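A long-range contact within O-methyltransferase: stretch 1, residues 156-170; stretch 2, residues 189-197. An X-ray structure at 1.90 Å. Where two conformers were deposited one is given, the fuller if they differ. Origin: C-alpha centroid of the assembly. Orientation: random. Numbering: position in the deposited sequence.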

ATOM      1  N   PHE A 156     -14.428  -9.432  -8.436  1.00 19.91           N
ATOM      2  CA  PHE A 156     -13.690  -9.075  -9.634  1.00 20.34           C
ATOM      3  C   PHE A 156     -14.673  -8.648 -10.730  1.00 20.53           C
ATOM      4  O   PHE A 156     -14.511  -7.570 -11.291  1.00 19.57           O
ATOM      5  CB  PHE A 156     -12.811 -10.227 -10.125  1.00 21.03           C
ATOM      6  CG  PHE A 156     -12.166  -9.957 -11.455  1.00 21.69           C
ATOM      7  CD1 PHE A 156     -11.065  -9.123 -11.544  1.00 25.15           C
ATOM      8  CD2 PHE A 156     -12.686 -10.497 -12.615  1.00 25.87           C
ATOM      9  CE1 PHE A 156     -10.454  -8.853 -12.777  1.00 26.23           C
ATOM     10  CE2 PHE A 156     -12.090 -10.225 -13.860  1.00 26.37           C
ATOM     11  CZ  PHE A 156     -10.968  -9.414 -13.921  1.00 25.29           C
ATOM     12  N   ASN A 157     -15.697  -9.456 -11.005  1.00 20.32           N
ATOM     13  CA  ASN A 157     -16.674  -9.123 -12.061  1.00 20.97           C
ATOM     14  C   ASN A 157     -17.432  -7.797 -11.754  1.00 20.56           C
ATOM     15  O   ASN A 157     -17.557  -6.910 -12.613  1.00 19.59           O
ATOM     16  CB  ASN A 157     -17.665 -10.281 -12.299  1.00 21.69           C
ATOM     17  CG  ASN A 157     -17.002 -11.521 -12.957  1.00 25.96           C
ATOM     18  OD1 ASN A 157     -15.981 -11.407 -13.649  1.00 31.36           O
ATOM     19  ND2 ASN A 157     -17.584 -12.709 -12.721  1.00 29.14           N
ATOM     20  N   ASP A 158     -17.915  -7.656 -10.524  1.00 19.90           N
ATOM     21  CA  ASP A 158     -18.588  -6.423 -10.103  1.00 20.03           C
ATOM     22  C   ASP A 158     -17.638  -5.206 -10.140  1.00 18.74           C
ATOM     23  O   ASP A 158     -18.057  -4.106 -10.504  1.00 18.96           O
ATOM     24  CB  ASP A 158     -19.211  -6.589  -8.714  1.00 20.10           C
ATOM     25  CG  ASP A 158     -20.390  -7.560  -8.708  1.00 23.57           C
ATOM     26  OD1 ASP A 158     -21.006  -7.797  -9.784  1.00 25.23           O
ATOM     27  OD2 ASP A 158     -20.709  -8.079  -7.613  1.00 27.22           O
ATOM     28  N   ALA A 159     -16.379  -5.407  -9.782  1.00 17.92           N
ATOM     29  CA  ALA A 159     -15.391  -4.317  -9.788  1.00 18.41           C
ATOM     30  C   ALA A 159     -15.140  -3.828 -11.221  1.00 19.00           C
ATOM     31  O   ALA A 159     -14.982  -2.634 -11.441  1.00 17.60           O
ATOM     32  CB  ALA A 159     -14.058  -4.742  -9.140  1.00 18.39           C
HETATM   33  N   MSE A 160     -15.107  -4.773 -12.164  1.00 20.31           N
HETATM   34  CA  MSE A 160     -14.823  -4.467 -13.585  1.00 21.87           C
HETATM   35  C   MSE A 160     -16.016  -3.732 -14.192  1.00 21.70           C
HETATM   36  O   MSE A 160     -15.831  -2.823 -15.010  1.00 21.41           O
HETATM   37  CB  MSE A 160     -14.524  -5.730 -14.405  1.00 22.82           C
HETATM   38  CG  MSE A 160     -13.236  -6.429 -14.088  1.00 25.04           C
HETATM   39 SE   MSE A 160     -11.714  -5.244 -14.080  1.00 33.46          SE
HETATM   40  CE  MSE A 160     -11.465  -4.911 -12.155  1.00 34.04           C
ATOM     41  N   VAL A 161     -17.234  -4.113 -13.797  1.00 21.41           N
ATOM     42  CA  VAL A 161     -18.418  -3.445 -14.319  1.00 21.97           C
ATOM     43  C   VAL A 161     -18.389  -1.981 -13.933  1.00 21.65           C
ATOM     44  O   VAL A 161     -18.706  -1.097 -14.743  1.00 21.88           O
ATOM     45  CB  VAL A 161     -19.743  -4.083 -13.819  1.00 22.55           C
ATOM     46  CG1 VAL A 161     -20.920  -3.121 -14.030  1.00 22.11           C
ATOM     47  CG2 VAL A 161     -19.999  -5.428 -14.560  1.00 23.01           C
ATOM     48  N   ARG A 162     -18.008  -1.728 -12.697  1.00 21.08           N
ATOM     49  CA  ARG A 162     -18.003  -0.377 -12.184  1.00 22.22           C
ATOM     50  C   ARG A 162     -16.862   0.420 -12.833  1.00 22.34           C
ATOM     51  O   ARG A 162     -17.067   1.509 -13.389  1.00 22.41           O
ATOM     52  CB  ARG A 162     -17.885  -0.419 -10.661  1.00 21.75           C
ATOM     53  CG  ARG A 162     -17.965   0.915 -10.015  1.00 25.08           C
ATOM     54  CD  ARG A 162     -19.368   1.485 -10.129  1.00 28.15           C
ATOM     55  NE  ARG A 162     -19.435   2.799  -9.496  1.00 31.04           N
ATOM     56  CZ  ARG A 162     -19.487   3.010  -8.177  1.00 31.69           C
ATOM     57  NH1 ARG A 162     -19.499   1.989  -7.326  1.00 32.93           N
ATOM     58  NH2 ARG A 162     -19.544   4.248  -7.708  1.00 29.79           N
ATOM     59  N   LEU A 163     -15.668  -0.154 -12.801  1.00 22.56           N
ATOM     60  CA  LEU A 163     -14.475   0.526 -13.302  1.00 23.65           C
ATOM     61  C   LEU A 163     -14.535   0.764 -14.818  1.00 23.60           C
ATOM     62  O   LEU A 163     -13.940   1.718 -15.315  1.00 23.78           O
ATOM     63  CB  LEU A 163     -13.190  -0.241 -12.896  1.00 24.00           C
ATOM     64  CG  LEU A 163     -12.825  -0.185 -11.399  1.00 25.69           C
ATOM     65  CD1 LEU A 163     -11.698  -1.157 -11.058  1.00 27.75           C
ATOM     66  CD2 LEU A 163     -12.448   1.243 -10.954  1.00 27.44           C
ATOM     67  N   SER A 164     -15.278  -0.080 -15.538  1.00 22.97           N
ATOM     68  CA  SER A 164     -15.376   0.032 -16.976  1.00 23.10           C
ATOM     69  C   SER A 164     -16.385   1.072 -17.477  1.00 22.72           C
ATOM     70  O   SER A 164     -16.367   1.391 -18.657  1.00 22.23           O
ATOM     71  CB  SER A 164     -15.693  -1.335 -17.583  1.00 23.36           C
ATOM     72  OG  SER A 164     -14.606  -2.203 -17.299  1.00 26.18           O
ATOM     73  N   GLN A 165     -17.238   1.612 -16.609  1.00 22.32           N
ATOM     74  CA  GLN A 165     -18.362   2.456 -17.082  1.00 22.89           C
ATOM     75  C   GLN A 165     -17.988   3.646 -17.970  1.00 22.74           C
ATOM     76  O   GLN A 165     -18.711   3.957 -18.928  1.00 22.56           O
ATOM     77  CB  GLN A 165     -19.233   2.967 -15.925  1.00 23.16           C
ATOM     78  CG  GLN A 165     -20.572   3.564 -16.359  1.00 24.11           C
ATOM     79  CD  GLN A 165     -21.447   2.564 -17.095  1.00 26.87           C
ATOM     80  OE1 GLN A 165     -21.567   1.411 -16.674  1.00 30.08           O
ATOM     81  NE2 GLN A 165     -22.046   2.989 -18.210  1.00 27.63           N
ATOM     82  N   PRO A 166     -16.906   4.355 -17.636  1.00 22.51           N
ATOM     83  CA  PRO A 166     -16.574   5.496 -18.513  1.00 22.14           C
ATOM     84  C   PRO A 166     -16.343   5.072 -19.936  1.00 20.75           C
ATOM     85  O   PRO A 166     -16.802   5.735 -20.835  1.00 21.86           O
ATOM     86  CB  PRO A 166     -15.287   6.052 -17.912  1.00 22.50           C
ATOM     87  CG  PRO A 166     -15.344   5.657 -16.459  1.00 23.75           C
ATOM     88  CD  PRO A 166     -16.085   4.336 -16.411  1.00 23.26           C
HETATM   89  N   MSE A 167     -15.652   3.950 -20.139  1.00 19.43           N
HETATM   90  CA  MSE A 167     -15.385   3.519 -21.493  0.50 19.54           C
HETATM   91  C   MSE A 167     -16.594   2.904 -22.154  1.00 18.56           C
HETATM   92  O   MSE A 167     -16.750   3.044 -23.342  1.00 16.93           O
HETATM   93  CB  MSE A 167     -14.220   2.578 -21.557  0.50 19.96           C
HETATM   94  CG  MSE A 167     -12.974   3.349 -21.564  0.50 22.65           C
HETATM   95 SE   MSE A 167     -11.687   2.285 -20.780  0.50 27.68          SE
HETATM   96  CE  MSE A 167     -12.764   1.422 -19.398  0.50 26.75           C
ATOM     97  N   VAL A 168     -17.462   2.257 -21.371  1.00 18.21           N
ATOM     98  CA  VAL A 168     -18.744   1.732 -21.886  1.00 17.88           C
ATOM     99  C   VAL A 168     -19.560   2.820 -22.579  1.00 18.48           C
ATOM    100  O   VAL A 168     -20.093   2.623 -23.672  1.00 17.34           O
ATOM    101  CB  VAL A 168     -19.594   1.091 -20.773  1.00 18.00           C
ATOM    102  CG1 VAL A 168     -20.925   0.708 -21.327  1.00 18.59           C
ATOM    103  CG2 VAL A 168     -18.852  -0.157 -20.178  1.00 15.79           C
ATOM    104  N   ASP A 169     -19.637   3.977 -21.948  1.00 19.82           N
ATOM    105  CA  ASP A 169     -20.396   5.103 -22.498  1.00 20.86           C
ATOM    106  C   ASP A 169     -19.808   5.587 -23.827  1.00 20.56           C
ATOM    107  O   ASP A 169     -20.556   5.869 -24.758  1.00 20.81           O
ATOM    108  CB  ASP A 169     -20.450   6.249 -21.484  1.00 22.36           C
ATOM    109  CG  ASP A 169     -20.999   5.806 -20.123  1.00 25.94           C
ATOM    110  OD1 ASP A 169     -21.785   4.826 -20.086  1.00 31.88           O
ATOM    111  OD2 ASP A 169     -20.646   6.430 -19.096  1.00 30.35           O
ATOM    112  N   VAL A 170     -18.478   5.612 -23.939  1.00 19.56           N
ATOM    113  CA  VAL A 170     -17.820   5.992 -25.198  1.00 19.41           C
ATOM    114  C   VAL A 170     -18.004   4.958 -26.290  1.00 18.21           C
ATOM    115  O   VAL A 170     -18.355   5.294 -27.420  1.00 18.53           O
ATOM    116  CB  VAL A 170     -16.327   6.285 -25.003  1.00 19.21           C
ATOM    117  CG1 VAL A 170     -15.626   6.416 -26.354  1.00 20.44           C
ATOM    118  CG2 VAL A 170     -16.148   7.545 -24.168  1.00 19.72           C
ATOM    119  N   GLY A 189     -17.623 -11.410 -21.012  1.00 28.36           N
ATOM    120  CA  GLY A 189     -17.632 -11.497 -19.546  1.00 28.70           C
ATOM    121  C   GLY A 189     -18.893 -10.976 -18.923  1.00 28.96           C
ATOM    122  O   GLY A 189     -19.987 -11.508 -19.177  1.00 29.01           O
ATOM    123  N   HIS A 190     -18.740  -9.931 -18.103  1.00 29.17           N
ATOM    124  CA  HIS A 190     -19.890  -9.294 -17.450  1.00 29.04           C
ATOM    125  C   HIS A 190     -20.881  -8.784 -18.498  1.00 28.41           C
ATOM    126  O   HIS A 190     -22.101  -8.901 -18.331  1.00 28.54           O
ATOM    127  CB  HIS A 190     -19.458  -8.175 -16.493  1.00 29.40           C
ATOM    128  CG  HIS A 190     -18.439  -7.241 -17.060  1.00 29.98           C
ATOM    129  ND1 HIS A 190     -18.774  -6.196 -17.892  1.00 31.56           N
ATOM    130  CD2 HIS A 190     -17.093  -7.187 -16.906  1.00 31.64           C
ATOM    131  CE1 HIS A 190     -17.676  -5.541 -18.234  1.00 33.03           C
ATOM    132  NE2 HIS A 190     -16.640  -6.128 -17.657  1.00 30.50           N
ATOM    133  N   GLY A 191     -20.341  -8.257 -19.592  1.00 27.23           N
ATOM    134  CA  GLY A 191     -21.134  -7.973 -20.777  1.00 25.73           C
ATOM    135  C   GLY A 191     -21.712  -6.578 -20.831  1.00 24.67           C
ATOM    136  O   GLY A 191     -22.662  -6.326 -21.600  1.00 23.04           O
ATOM    137  N   THR A 192     -21.136  -5.664 -20.042  1.00 22.22           N
ATOM    138  CA  THR A 192     -21.707  -4.337 -19.913  1.00 21.43           C
ATOM    139  C   THR A 192     -21.566  -3.549 -21.218  1.00 19.73           C
ATOM    140  O   THR A 192     -22.459  -2.776 -21.545  1.00 19.39           O
ATOM    141  CB  THR A 192     -21.110  -3.570 -18.701  1.00 21.25           C
ATOM    142  OG1 THR A 192     -21.358  -4.339 -17.512  1.00 25.27           O
ATOM    143  CG2 THR A 192     -21.760  -2.250 -18.531  1.00 22.01           C
ATOM    144  N   TYR A 193     -20.479  -3.749 -21.964  1.00 18.10           N
ATOM    145  CA  TYR A 193     -20.323  -3.010 -23.221  1.00 17.98           C
ATOM    146  C   TYR A 193     -21.440  -3.421 -24.191  1.00 17.55           C
ATOM    147  O   TYR A 193     -22.120  -2.570 -24.753  1.00 17.84           O
ATOM    148  CB  TYR A 193     -18.970  -3.236 -23.877  1.00 17.38           C
ATOM    149  CG  TYR A 193     -17.761  -2.709 -23.092  1.00 17.80           C
ATOM    150  CD1 TYR A 193     -17.143  -3.485 -22.102  1.00 16.96           C
ATOM    151  CD2 TYR A 193     -17.235  -1.459 -23.356  1.00 17.01           C
ATOM    152  CE1 TYR A 193     -16.045  -3.009 -21.396  1.00 17.67           C
ATOM    153  CE2 TYR A 193     -16.141  -0.960 -22.648  1.00 19.10           C
ATOM    154  CZ  TYR A 193     -15.541  -1.742 -21.669  1.00 18.68           C
ATOM    155  OH  TYR A 193     -14.441  -1.259 -20.969  1.00 19.25           O
ATOM    156  N   LEU A 194     -21.638  -4.717 -24.365  1.00 16.50           N
ATOM    157  CA  LEU A 194     -22.640  -5.172 -25.330  1.00 16.71           C
ATOM    158  C   LEU A 194     -24.040  -4.724 -24.955  1.00 16.35           C
ATOM    159  O   LEU A 194     -24.782  -4.242 -25.804  1.00 15.03           O
ATOM    160  CB  LEU A 194     -22.601  -6.678 -25.462  1.00 16.46           C
ATOM    161  CG  LEU A 194     -23.591  -7.219 -26.494  1.00 17.45           C
ATOM    162  CD1 LEU A 194     -23.221  -6.700 -27.897  1.00 18.61           C
ATOM    163  CD2 LEU A 194     -23.611  -8.710 -26.475  1.00 18.80           C
ATOM    164  N   ALA A 195     -24.393  -4.878 -23.675  1.00 16.33           N
ATOM    165  CA  ALA A 195     -25.704  -4.522 -23.200  1.00 16.51           C
ATOM    166  C   ALA A 195     -25.985  -3.038 -23.426  1.00 16.55           C
ATOM    167  O   ALA A 195     -27.072  -2.671 -23.876  1.00 16.16           O
ATOM    168  CB  ALA A 195     -25.855  -4.893 -21.702  1.00 16.12           C
ATOM    169  N   GLN A 196     -25.017  -2.174 -23.116  1.00 15.89           N
ATOM    170  CA  GLN A 196     -25.234  -0.744 -23.242  0.50 16.31           C
ATOM    171  C   GLN A 196     -25.320  -0.346 -24.712  1.00 16.06           C
ATOM    172  O   GLN A 196     -26.070   0.559 -25.065  1.00 17.20           O
ATOM    173  CB  GLN A 196     -24.134   0.041 -22.530  0.50 16.55           C
ATOM    174  CG  GLN A 196     -24.342   0.148 -21.037  0.50 18.42           C
ATOM    175  CD  GLN A 196     -25.009   1.447 -20.645  0.50 20.64           C
ATOM    176  OE1 GLN A 196     -24.361   2.353 -20.117  0.50 23.47           O
ATOM    177  NE2 GLN A 196     -26.300   1.556 -20.913  0.50 21.66           N
ATOM    178  N   VAL A 197     -24.547  -1.021 -25.549  1.00 15.56           N
ATOM    179  CA  VAL A 197     -24.570  -0.812 -26.997  1.00 15.05           C
ATOM    180  C   VAL A 197     -25.972  -1.203 -27.521  1.00 14.25           C
ATOM    181  O   VAL A 197     -26.586  -0.435 -28.228  1.00 13.22           O
ATOM    182  CB  VAL A 197     -23.476  -1.649 -27.722  1.00 15.58           C
ATOM    183  CG1 VAL A 197     -23.695  -1.630 -29.246  1.00 17.07           C
ATOM    184  CG2 VAL A 197     -22.029  -1.107 -27.392  1.00 16.24           C
TER
HETATM  185  O   HOH W   1     -13.262  -3.175 -19.157  1.00 24.51           O

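Residues 156-170 belong to one long helix that extends beyond the stretch at both ends, whereas residues 189-197 begin as a loop and enter a second helix at Thr192, with Gly191 in the N-cap position. The two helix axes approach to 9.2 Å and run in broadly the same direction, at 39° to each other. The first helix is kinked: the backbone N atoms of Pro166 and Met167 lack bonds to the turn before, as a proline ring, having no N-H, requires at the first of these positions. The loop passes Asn157, Thr192 faces Val161, and the closest backbone approach is that of Val168 CA to Tyr193 CA, at 5.2 Å. Both glycines of the loop have positive phi; at Gly191 a CB would also be jammed against the carbonyl O of His190.

His190 projects toward the first helix and packs beside its backbone. Val161 N lies over one face of the imidazole, Met160 CB comes within 3.9 Å of His190 CD2, and Val161 CG2 sits 3.4 Å from His190 CB. The ring is tied back to its own stretch, since Thr192 N donates to His190 ND1 (3.2 Å, with a favourable angle of 163°). Thr192 OG1 also hydrogen-bonds His190 ND1 at 3.2 Å. The same Val161 methyl, CG2, lies 3.4 Å from Thr192 OG1, so that one aliphatic branch contacts both the loop and the start of the second helix.

Val168 and Tyr193 form the central apolar pairing, and each has the largest area covered by the other stretch on its side of the contact. Val168 CG2 stands 3.7 Å from the centroid of the Tyr193 ring and only 11° off its normal, a CH-pi contact in which the methyl is set almost squarely over the aromatic face. The other methyl of Val168, CG1, reaches Gln196, 3.5 Å from its CG, and also approaches the backbone at Thr192 O, 3.8 Å away. The selenomethionine Met167 adds to the surroundings of the tyrosine, with its CE 3.5 Å from Tyr193 OH.

At the end of the tyrosine, polar groups are linked through solvent. Water 1 donates to Ser164 OG at 2.5 Å and hydrogen-bonds Tyr193 OH at 2.9 Å, bridging the two stretches. Ser164 OG in turn donates to Met160 O (2.7 Å), one turn earlier in its helix, so the serine hydroxyl both accepts from the water and satisfies a backbone carbonyl.

The direct hydrogen bond between the stretches joins two glutamines. Although the CA-to-CB bond of Gln165 points away from the second helix, its side chain bends back, and Gln165 NE2 donates to Gln196 OE1 at 3.1 Å. Gln165 NE2 also donates to Asp169 OD1 at 2.6 Å. This amide thus serves two acceptors, Asp169 OD1 and Gln196 OE1, which lie 3.6 Å apart and would have no attraction for each other without a donor between them.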